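Uncharacterized protein (PDB 6PTM) probably hydrolyses carrageenan-derived sugar chains from their ends, as an exo-carrageenase of glycoside hydrolase family 42 found in a Bacteroides gut bacterium. Local coordinates at residues F234-V245 with M255-V266; E588-P596 with N703-V711. All blocks are in the same frame, centred on the assembly; numbering follows the deposited sequence.

Contact 1: residues F234-V245 with M255-V266; sequences FPKWAEKKDPTV and MYDINHPLARQV
Phe234 presses its ring against Tyr256 and the start of helix 261-278, tying the segment after strand 225-230 to helix 261-278, a beta-to-alpha connection consistent with the (beta/alpha)8 barrel of family 42. With CG anti to the backbone N (chi1 -170°), the ring is carried between Pro235 and Tyr256: CD1 lies 3.4 Å from Tyr256 CD1, the two planes inclined by 32°. Phe234 CZ reaches Val266 CG2 at 3.9 Å. A flat ring suits a place walled on both faces, by Pro235 CD and Tyr256 CB. The Tyr256 hydroxyl is hydrogen-bonded to His231 and Asn267.

Leu262 packs against helix 236-241. Its CD2 meets Ala238 CB at 3.7 Å, a close approach that the small alanine permits, and its CD1 lies near Trp237 and the aliphatic end of Lys241.

Val245 works with both backbone and side chain. Its O accepts from Asp257 N at 2.8 Å, and its CG2 sits over one face of the His260 ring in a CH-pi contact. At the ring's edge, His260 ND1 caps the helix by accepting from Leu262 N, whereas NE2 donates to Asp242 OD2 at 3.0 Å, meeting the oxygen from above the carboxylate plane, and only weakly to Thr244 OG1. Asp242 OD1 is gripped by both Thr244 N and OG1, the former closing an Asx turn.

Since ND1 serves as acceptor and NE2 as donor, this buried histidine is probably the neutral NE2-H tautomer, which the Asp242 carboxylate would be expected to polarise; bonds at both nitrogens fix its rotation.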
loop_
_atom_site.group_PDB
_atom_site.type_symbol
_atom_site.label_atom_id
_atom_site.label_comp_id
_atom_site.label_asym_id
_atom_site.label_seq_id
_atom_site.Cartn_x
_atom_site.Cartn_y
_atom_site.Cartn_z
ATOM N N PHE A 234 9.210 25.670 -1.663
ATOM C CA PHE A 234 8.246 26.781 -1.600
ATOM C C PHE A 234 8.940 28.024 -2.155
ATOM O O PHE A 234 10.114 28.243 -1.882
ATOM C CB PHE A 234 7.728 26.863 -0.171
ATOM C CG PHE A 234 6.568 27.794 -0.044
ATOM C CD1 PHE A 234 5.306 27.400 -0.460
ATOM C CD2 PHE A 234 6.732 29.064 0.480
ATOM C CE1 PHE A 234 4.235 28.266 -0.356
ATOM C CE2 PHE A 234 5.651 29.928 0.561
ATOM C CZ PHE A 234 4.410 29.521 0.167
ATOM N N PRO A 235 8.286 28.863 -2.990
ATOM C CA PRO A 235 9.026 29.903 -3.723
ATOM C C PRO A 235 9.678 30.979 -2.826
ATOM O O PRO A 235 9.039 31.457 -1.884
ATOM C CB PRO A 235 7.973 30.516 -4.651
ATOM C CG PRO A 235 6.655 30.207 -3.966
ATOM C CD PRO A 235 6.860 28.853 -3.302
ATOM N N LYS A 236 10.934 31.343 -3.128
ATOM C CA LYS A 236 11.740 32.276 -2.300
ATOM C C LYS A 236 11.029 33.637 -2.203
ATOM O O LYS A 236 11.089 34.247 -1.146
ATOM C CB LYS A 236 13.169 32.406 -2.850
ATOM C CG LYS A 236 14.050 31.200 -2.559
ATOM C CD LYS A 236 14.435 31.077 -1.094
ATOM C CE LYS A 236 14.863 29.682 -0.691
ATOM N NZ LYS A 236 16.006 29.227 -1.517
ATOM N N TRP A 237 10.366 34.114 -3.242
ATOM C CA TRP A 237 9.716 35.446 -3.147
ATOM C C TRP A 237 8.696 35.432 -2.000
ATOM O O TRP A 237 8.557 36.470 -1.314
ATOM C CB TRP A 237 9.085 35.869 -4.471
ATOM C CG TRP A 237 7.902 35.026 -4.846
ATOM C CD1 TRP A 237 7.886 33.980 -5.737
ATOM C CD2 TRP A 237 6.553 35.157 -4.355
ATOM N NE1 TRP A 237 6.619 33.460 -5.824
ATOM C CE2 TRP A 237 5.795 34.140 -4.966
ATOM C CE3 TRP A 237 5.925 36.003 -3.434
ATOM C CZ2 TRP A 237 4.445 33.962 -4.698
ATOM C CZ3 TRP A 237 4.592 35.810 -3.149
ATOM C CH2 TRP A 237 3.857 34.820 -3.790
ATOM N N ALA A 238 7.969 34.323 -1.819
ATOM C CA ALA A 238 6.929 34.190 -0.774
ATOM C C ALA A 238 7.612 34.142 0.589
ATOM O O ALA A 238 7.077 34.722 1.549
ATOM C CB ALA A 238 6.101 32.945 -0.999
ATOM N N GLU A 239 8.713 33.413 0.684
ATOM C CA GLU A 239 9.462 33.284 1.954
ATOM C C GLU A 239 9.970 34.681 2.381
ATOM O O GLU A 239 9.820 35.028 3.563
ATOM C CB GLU A 239 10.600 32.283 1.778
ATOM C CG GLU A 239 11.468 32.203 3.005
ATOM C CD GLU A 239 12.531 31.129 2.938
ATOM O OE1 GLU A 239 12.565 30.378 1.897
ATOM O OE2 GLU A 239 13.315 31.052 3.940
ATOM N N LYS A 240 10.523 35.460 1.442
ATOM C CA LYS A 240 11.037 36.840 1.690
ATOM C C LYS A 240 9.857 37.730 2.097
ATOM O O LYS A 240 9.977 38.423 3.078
ATOM C CB LYS A 240 11.808 37.377 0.470
ATOM C CG LYS A 240 12.194 38.854 0.530
ATOM C CD LYS A 240 13.032 39.358 -0.637
ATOM N N LYS A 241 8.718 37.666 1.409
ATOM C CA LYS A 241 7.542 38.497 1.731
ATOM C C LYS A 241 7.041 38.249 3.170
ATOM O O LYS A 241 6.535 39.199 3.803
ATOM C CB LYS A 241 6.452 38.154 0.727
ATOM C CG LYS A 241 5.170 38.945 0.862
ATOM C CD LYS A 241 4.238 38.630 -0.269
ATOM C CE LYS A 241 2.784 38.886 0.033
ATOM N NZ LYS A 241 2.503 40.330 -0.067
ATOM N N ASP A 242 7.064 37.011 3.665
ATOM C CA ASP A 242 6.606 36.713 5.043
ATOM C C ASP A 242 7.284 35.436 5.510
ATOM O O ASP A 242 6.761 34.330 5.305
ATOM C CB ASP A 242 5.085 36.608 5.150
ATOM C CG ASP A 242 4.626 36.477 6.595
ATOM O OD1 ASP A 242 5.478 36.315 7.438
ATOM O OD2 ASP A 242 3.443 36.498 6.855
ATOM N N PRO A 243 8.468 35.562 6.146
ATOM C CA PRO A 243 9.235 34.404 6.581
ATOM C C PRO A 243 8.440 33.475 7.505
ATOM O O PRO A 243 8.837 32.335 7.609
ATOM C CB PRO A 243 10.444 35.016 7.311
ATOM C CG PRO A 243 10.588 36.410 6.727
ATOM C CD PRO A 243 9.182 36.836 6.382
ATOM N N THR A 244 7.324 33.917 8.087
ATOM C CA THR A 244 6.574 33.037 9.016
ATOM C C THR A 244 5.978 31.884 8.203
ATOM O O THR A 244 5.602 30.862 8.778
ATOM C CB THR A 244 5.559 33.803 9.869
ATOM O OG1 THR A 244 4.530 34.325 9.030
ATOM C CG2 THR A 244 6.228 34.875 10.719
ATOM N N VAL A 245 5.911 32.054 6.891
ATOM C CA VAL A 245 5.327 31.031 5.987
ATOM C C VAL A 245 6.117 29.713 6.095
ATOM O O VAL A 245 5.541 28.667 5.755
ATOM C CB VAL A 245 5.206 31.593 4.556
ATOM C CG1 VAL A 245 6.545 31.574 3.803
ATOM C CG2 VAL A 245 4.108 30.866 3.814
ATOM N N MET A 255 7.465 21.808 3.356
ATOM C CA MET A 255 8.453 22.670 4.048
ATOM C C MET A 255 7.899 24.103 4.097
ATOM O O MET A 255 8.574 25.073 3.696
ATOM C CB MET A 255 9.811 22.596 3.346
ATOM C CG MET A 255 10.496 21.265 3.515
ATOM S SD MET A 255 10.532 20.759 5.247
ATOM C CE MET A 255 11.517 22.107 5.917
ATOM N N TYR A 256 6.668 24.225 4.557
ATOM C CA TYR A 256 5.961 25.505 4.749
ATOM C C TYR A 256 4.727 25.207 5.609
ATOM O O TYR A 256 4.398 24.041 5.827
ATOM C CB TYR A 256 5.656 26.165 3.403
ATOM C CG TYR A 256 4.702 25.440 2.486
ATOM C CD1 TYR A 256 5.147 24.594 1.477
ATOM C CD2 TYR A 256 3.334 25.584 2.634
ATOM C CE1 TYR A 256 4.251 23.925 0.642
ATOM C CE2 TYR A 256 2.432 24.886 1.841
ATOM C CZ TYR A 256 2.883 24.083 0.806
ATOM O OH TYR A 256 1.959 23.434 0.000
ATOM N N ASP A 257 4.053 26.261 6.042
ATOM C CA ASP A 257 2.936 26.185 7.009
ATOM C C ASP A 257 1.629 25.973 6.248
ATOM O O ASP A 257 1.184 26.919 5.599
ATOM C CB ASP A 257 2.879 27.491 7.799
ATOM C CG ASP A 257 1.747 27.506 8.811
ATOM O OD1 ASP A 257 1.109 26.453 9.000
ATOM O OD2 ASP A 257 1.554 28.551 9.429
ATOM N N ILE A 258 1.011 24.792 6.364
ATOM C CA ILE A 258 -0.298 24.515 5.693
ATOM C C ILE A 258 -1.402 25.441 6.228
ATOM O O ILE A 258 -2.454 25.544 5.582
ATOM C CB ILE A 258 -0.700 23.033 5.801
ATOM C CG1 ILE A 258 -0.796 22.544 7.252
ATOM C CG2 ILE A 258 0.235 22.183 4.976
ATOM C CD1 ILE A 258 -1.344 21.138 7.398
ATOM N N ASN A 259 -1.213 26.096 7.380
ATOM C CA ASN A 259 -2.262 26.992 7.933
ATOM C C ASN A 259 -1.944 28.472 7.635
ATOM O O ASN A 259 -2.658 29.326 8.179
ATOM C CB ASN A 259 -2.471 26.706 9.422
ATOM C CG ASN A 259 -3.011 25.318 9.635
ATOM O OD1 ASN A 259 -2.355 24.473 10.238
ATOM N ND2 ASN A 259 -4.220 25.074 9.147
ATOM N N HIS A 260 -0.918 28.791 6.838
ATOM C CA HIS A 260 -0.530 30.201 6.542
ATOM C C HIS A 260 -1.282 30.683 5.304
ATOM O O HIS A 260 -1.302 29.969 4.298
ATOM C CB HIS A 260 0.971 30.320 6.346
ATOM C CG HIS A 260 1.446 31.733 6.391
ATOM N ND1 HIS A 260 1.086 32.653 5.432
ATOM C CD2 HIS A 260 2.239 32.376 7.275
ATOM C CE1 HIS A 260 1.622 33.819 5.734
ATOM N NE2 HIS A 260 2.355 33.677 6.860
ATOM N N PRO A 261 -1.926 31.877 5.310
ATOM C CA PRO A 261 -2.672 32.360 4.142
ATOM C C PRO A 261 -1.837 32.467 2.870
ATOM O O PRO A 261 -2.404 32.299 1.834
ATOM C CB PRO A 261 -3.166 33.758 4.525
ATOM C CG PRO A 261 -3.289 33.665 6.027
ATOM C CD PRO A 261 -2.140 32.761 6.468
ATOM N N LEU A 262 -0.535 32.747 2.971
ATOM C CA LEU A 262 0.286 32.932 1.766
ATOM C C LEU A 262 0.544 31.541 1.165
ATOM O O LEU A 262 0.681 31.426 -0.073
ATOM C CB LEU A 262 1.562 33.684 2.136
ATOM C CG LEU A 262 2.483 33.989 0.971
ATOM C CD1 LEU A 262 1.809 34.944 0.011
ATOM C CD2 LEU A 262 3.796 34.543 1.469
ATOM N N ALA A 263 0.535 30.500 1.991
ATOM C CA ALA A 263 0.670 29.113 1.505
ATOM C C ALA A 263 -0.566 28.768 0.676
ATOM O O ALA A 263 -0.416 28.212 -0.425
ATOM C CB ALA A 263 0.875 28.166 2.665
ATOM N N ARG A 264 -1.757 29.090 1.183
ATOM C CA ARG A 264 -3.031 28.834 0.472
ATOM C C ARG A 264 -3.107 29.670 -0.836
ATOM O O ARG A 264 -3.570 29.120 -1.878
ATOM C CB ARG A 264 -4.206 29.056 1.429
ATOM C CG ARG A 264 -4.031 28.299 2.739
ATOM C CD ARG A 264 -5.075 27.233 2.962
ATOM N NE ARG A 264 -4.716 26.253 4.000
ATOM C CZ ARG A 264 -5.591 25.405 4.543
ATOM N NH1 ARG A 264 -6.868 25.467 4.188
ATOM N NH2 ARG A 264 -5.201 24.514 5.441
ATOM N N GLN A 265 -2.688 30.936 -0.817
ATOM C CA GLN A 265 -2.639 31.765 -2.057
ATOM C C GLN A 265 -1.759 31.038 -3.096
ATOM O O GLN A 265 -2.158 30.899 -4.279
ATOM C CB GLN A 265 -2.108 33.175 -1.765
ATOM C CG GLN A 265 -1.833 34.005 -3.036
ATOM C CD GLN A 265 -1.084 35.275 -2.711
ATOM O OE1 GLN A 265 -1.447 35.945 -1.760
ATOM N NE2 GLN A 265 0.004 35.571 -3.433
ATOM N N VAL A 266 -0.592 30.580 -2.678
ATOM C CA VAL A 266 0.423 30.049 -3.626
ATOM C C VAL A 266 -0.112 28.741 -4.224
ATOM O O VAL A 266 -0.051 28.561 -5.473
ATOM C CB VAL A 266 1.820 29.906 -2.979
ATOM C CG1 VAL A 266 2.751 29.095 -3.862
ATOM C CG2 VAL A 266 2.455 31.260 -2.662
HETATM O O HOH W 1 3.219 30.487 10.058
#

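Contact 2: residues E588-P596 with N703-V711; sequences EKLNFSGLP and NMPGCEWRV. With EDO (1,2-ethanediol), chain E; EDO (1,2-ethanediol), chain F.
This is a loop packed on the outer edge of a beta sheet, with Gly594 set against Trp709: residues 591-596, linking helix 579-590 to strand 597-600 of the parallel sheet, lie along the start of strand 707-715, an edge strand of the C-terminal antiparallel sheet, and the loop that leads into it. Water mediates between the backbones, one molecule accepting from both Gly594 N and Trp709 N.

The closest packing is here. Gly594 CA stands 3.3 Å from the centroid of the indole six-membered ring of Trp709, directly over its face, and makes a CA-H...O contact of 3.2 Å with Trp709 O. A beta carbon at Gly594 would run into the indole, and the positive phi of this residue also suits glycine. Trp709 NE1 adds a weak bond to Phe592 O. Were an alanine to replace Trp709, Gly594 would probably lose the flat surface it rests on, and Phe592 O this indole donor.

Asn591 ND2 donates to Glu708 OE2 at 2.7 Å, nearly straight at 170° and on the anti lone pair; Glu708 OE1 binds His499. Phe592 sets CB on Pro705 CG at 3.9 Å and turns its ring edge to Cys707 O. Pro596 covers one face of the Arg710 guanidinium, CG 3.6 Å from NH1, while Arg710 NE donates to a water.

Helix 674-687 touches Ser593 and Leu595, strand 694-700 meets Trp709 through Ile696, and strand 718-725 continues the sheet beyond strand 707-715.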
loop_
_atom_site.group_PDB
_atom_site.type_symbol
_atom_site.label_atom_id
_atom_site.label_comp_id
_atom_site.label_asym_id
_atom_site.label_seq_id
_atom_site.Cartn_x
_atom_site.Cartn_y
_atom_site.Cartn_z
ATOM N N GLU A 588 -3.882 -11.001 13.175
ATOM C CA GLU A 588 -3.031 -12.206 12.930
ATOM C C GLU A 588 -3.780 -13.472 13.378
ATOM O O GLU A 588 -3.750 -14.518 12.673
ATOM C CB GLU A 588 -1.730 -12.039 13.700
ATOM C CG GLU A 588 -0.770 -13.193 13.579
ATOM C CD GLU A 588 0.544 -12.937 14.293
ATOM O OE1 GLU A 588 0.511 -12.591 15.505
ATOM O OE2 GLU A 588 1.593 -13.102 13.653
ATOM N N LYS A 589 -4.430 -13.386 14.529
ATOM C CA LYS A 589 -5.181 -14.515 15.112
ATOM C C LYS A 589 -6.289 -14.937 14.155
ATOM O O LYS A 589 -6.522 -16.121 14.060
ATOM C CB LYS A 589 -5.706 -14.123 16.496
ATOM C CG LYS A 589 -6.319 -15.268 17.256
ATOM C CD LYS A 589 -5.271 -16.299 17.648
ATOM C CE LYS A 589 -5.786 -17.310 18.637
ATOM N NZ LYS A 589 -4.680 -18.228 19.009
ATOM N N LEU A 590 -6.926 -14.003 13.440
ATOM C CA LEU A 590 -8.112 -14.309 12.612
ATOM C C LEU A 590 -7.735 -14.573 11.143
ATOM O O LEU A 590 -8.550 -15.121 10.457
ATOM C CB LEU A 590 -9.117 -13.155 12.702
ATOM C CG LEU A 590 -9.729 -12.856 14.073
ATOM C CD1 LEU A 590 -10.700 -11.686 13.947
ATOM C CD2 LEU A 590 -10.414 -14.077 14.671
ATOM N N ASN A 591 -6.560 -14.168 10.681
ATOM C CA ASN A 591 -6.265 -13.977 9.238
ATOM C C ASN A 591 -5.848 -15.262 8.500
ATOM O O ASN A 591 -5.693 -15.197 7.242
ATOM C CB ASN A 591 -5.130 -12.987 9.001
ATOM C CG ASN A 591 -5.073 -12.584 7.546
ATOM O OD1 ASN A 591 -6.099 -12.207 6.991
ATOM N ND2 ASN A 591 -3.908 -12.703 6.933
ATOM N N PHE A 592 -5.721 -16.400 9.183
ATOM C CA PHE A 592 -5.254 -17.643 8.524
ATOM C C PHE A 592 -6.338 -18.711 8.615
ATOM O O PHE A 592 -5.987 -19.882 8.702
ATOM C CB PHE A 592 -3.905 -18.081 9.124
ATOM C CG PHE A 592 -2.845 -17.030 8.968
ATOM C CD1 PHE A 592 -2.723 -16.019 9.910
ATOM C CD2 PHE A 592 -2.044 -16.994 7.848
ATOM C CE1 PHE A 592 -1.788 -15.023 9.753
ATOM C CE2 PHE A 592 -1.098 -15.999 7.699
ATOM C CZ PHE A 592 -0.988 -14.998 8.641
ATOM N N SER A 593 -7.608 -18.326 8.488
ATOM C CA SER A 593 -8.771 -19.254 8.573
ATOM C C SER A 593 -9.553 -19.277 7.253
ATOM O O SER A 593 -10.703 -19.725 7.284
ATOM C CB SER A 593 -9.675 -18.885 9.735
ATOM O OG SER A 593 -8.966 -18.917 10.956
ATOM N N GLY A 594 -9.005 -18.736 6.151
ATOM C CA GLY A 594 -9.659 -18.749 4.838
ATOM C C GLY A 594 -10.607 -17.577 4.591
ATOM O O GLY A 594 -11.245 -17.547 3.519
ATOM N N LEU A 595 -10.729 -16.652 5.536
ATOM C CA LEU A 595 -11.681 -15.511 5.483
ATOM C C LEU A 595 -10.913 -14.208 5.345
ATOM O O LEU A 595 -9.921 -13.987 6.033
ATOM C CB LEU A 595 -12.475 -15.466 6.781
ATOM C CG LEU A 595 -13.400 -16.649 7.052
ATOM C CD1 LEU A 595 -14.026 -16.487 8.422
ATOM C CD2 LEU A 595 -14.445 -16.782 5.946
ATOM N N PRO A 596 -11.365 -13.289 4.472
ATOM C CA PRO A 596 -10.848 -11.928 4.471
ATOM C C PRO A 596 -11.231 -11.310 5.805
ATOM O O PRO A 596 -12.407 -11.345 6.141
ATOM C CB PRO A 596 -11.538 -11.259 3.268
ATOM C CG PRO A 596 -12.103 -12.396 2.455
ATOM C CD PRO A 596 -12.389 -13.510 3.441
ATOM N N ASN A 703 5.439 -22.625 15.430
ATOM C CA ASN A 703 4.283 -22.749 16.345
ATOM C C ASN A 703 3.054 -22.132 15.650
ATOM O O ASN A 703 2.010 -22.154 16.288
ATOM N N MET A 704 3.163 -21.578 14.419
ATOM C CA MET A 704 2.124 -20.677 13.852
ATOM C C MET A 704 1.922 -20.844 12.335
ATOM O O MET A 704 2.849 -21.068 11.557
ATOM C CB MET A 704 2.489 -19.212 14.107
ATOM C CG MET A 704 2.524 -18.779 15.564
ATOM S SD MET A 704 3.264 -17.127 15.628
ATOM C CE MET A 704 1.800 -16.099 15.511
ATOM N N PRO A 705 0.691 -20.601 11.846
ATOM C CA PRO A 705 0.434 -20.604 10.408
ATOM C C PRO A 705 1.135 -19.426 9.703
ATOM O O PRO A 705 1.350 -18.393 10.327
ATOM C CB PRO A 705 -1.089 -20.500 10.313
ATOM C CG PRO A 705 -1.503 -19.817 11.584
ATOM C CD PRO A 705 -0.503 -20.268 12.641
ATOM N N GLY A 706 1.494 -19.626 8.430
ATOM C CA GLY A 706 1.972 -18.566 7.519
ATOM C C GLY A 706 1.233 -18.525 6.191
ATOM O O GLY A 706 1.510 -17.617 5.406
ATOM N N CYS A 707 0.414 -19.533 5.879
ATOM C CA CYS A 707 -0.286 -19.611 4.577
ATOM C C CYS A 707 -1.611 -18.878 4.689
ATOM O O CYS A 707 -2.552 -19.398 5.347
ATOM C CB CYS A 707 -0.491 -21.052 4.141
ATOM S SG CYS A 707 1.063 -21.851 3.710
ATOM N N GLU A 708 -1.678 -17.690 4.088
ATOM C CA GLU A 708 -2.957 -16.973 3.960
ATOM C C GLU A 708 -3.688 -17.550 2.758
ATOM O O GLU A 708 -3.124 -17.519 1.667
ATOM C CB GLU A 708 -2.727 -15.482 3.749
ATOM C CG GLU A 708 -4.007 -14.693 3.921
ATOM C CD GLU A 708 -3.930 -13.274 3.382
ATOM O OE1 GLU A 708 -3.964 -13.107 2.125
ATOM O OE2 GLU A 708 -3.770 -12.371 4.208
ATOM N N TRP A 709 -4.905 -18.033 2.962
ATOM C CA TRP A 709 -5.678 -18.723 1.905
ATOM C C TRP A 709 -7.073 -18.119 1.755
ATOM O O TRP A 709 -7.572 -17.470 2.732
ATOM C CB TRP A 709 -5.701 -20.221 2.140
ATOM C CG TRP A 709 -6.291 -20.647 3.433
ATOM C CD1 TRP A 709 -5.671 -20.670 4.637
ATOM C CD2 TRP A 709 -7.578 -21.248 3.621
ATOM N NE1 TRP A 709 -6.524 -21.165 5.587
ATOM C CE2 TRP A 709 -7.688 -21.561 4.990
ATOM C CE3 TRP A 709 -8.650 -21.524 2.775
ATOM C CZ2 TRP A 709 -8.818 -22.170 5.526
ATOM C CZ3 TRP A 709 -9.792 -22.078 3.309
ATOM C CH2 TRP A 709 -9.873 -22.394 4.665
ATOM N N ARG A 710 -7.626 -18.240 0.541
ATOM C CA ARG A 710 -8.958 -17.721 0.180
ATOM C C ARG A 710 -9.593 -18.713 -0.782
ATOM O O ARG A 710 -8.867 -19.411 -1.482
ATOM C CB ARG A 710 -8.853 -16.350 -0.496
ATOM C CG ARG A 710 -8.213 -15.254 0.349
ATOM C CD ARG A 710 -9.005 -14.868 1.602
ATOM N NE ARG A 710 -8.315 -13.804 2.351
ATOM C CZ ARG A 710 -8.257 -12.519 1.984
ATOM N NH1 ARG A 710 -8.848 -12.088 0.870
ATOM N NH2 ARG A 710 -7.563 -11.664 2.719
ATOM N N VAL A 711 -10.919 -18.760 -0.812
ATOM C CA VAL A 711 -11.674 -19.643 -1.721
ATOM C C VAL A 711 -12.820 -18.853 -2.343
ATOM O O VAL A 711 -13.590 -18.237 -1.577
ATOM C CB VAL A 711 -12.186 -20.880 -0.968
ATOM C CG1 VAL A 711 -12.844 -21.866 -1.936
ATOM C CG2 VAL A 711 -11.058 -21.525 -0.192
HETATM C C1 EDO E . -17.566 -19.678 -1.664
HETATM O O1 EDO E . -16.904 -18.426 -1.615
HETATM C C2 EDO E . -16.560 -20.747 -1.464
HETATM O O2 EDO E . -15.886 -20.736 -0.214
HETATM C C1 EDO F . -16.775 -17.894 2.097
HETATM O O1 EDO F . -17.399 -17.458 0.879
HETATM C C2 EDO F . -15.304 -17.810 2.035
HETATM O O2 EDO F . -14.685 -18.763 1.168
HETATM O O HOH W 2 -7.369 -13.935 5.061
HETATM O O HOH W 3 -6.596 -17.167 5.343
HETATM O O HOH W 4 -12.359 -17.075 1.139
#

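Overall arrangement
From the N terminus the chain first passes its helical region and then enters the sheet containing strands 192-197 and 225-230. Contact 1 follows at once, closing a loop of nine residues between its segments, on the way from strand 225-230 to helix 261-278. Only much later does contact 2 open: helix 579-590 leads into it, and 106 residues, including four of the five strands of the parallel sheet, pass before strand 707-715 returns to close it. The two are therefore in series, neither nested nor crossed. The centres of contact 1 and contact 2 lie about 50 Å apart, on opposite sides of the chain's centre; contact 1 is local, whereas contact 2 joins the parallel-sheet region to the C-terminal antiparallel sheet.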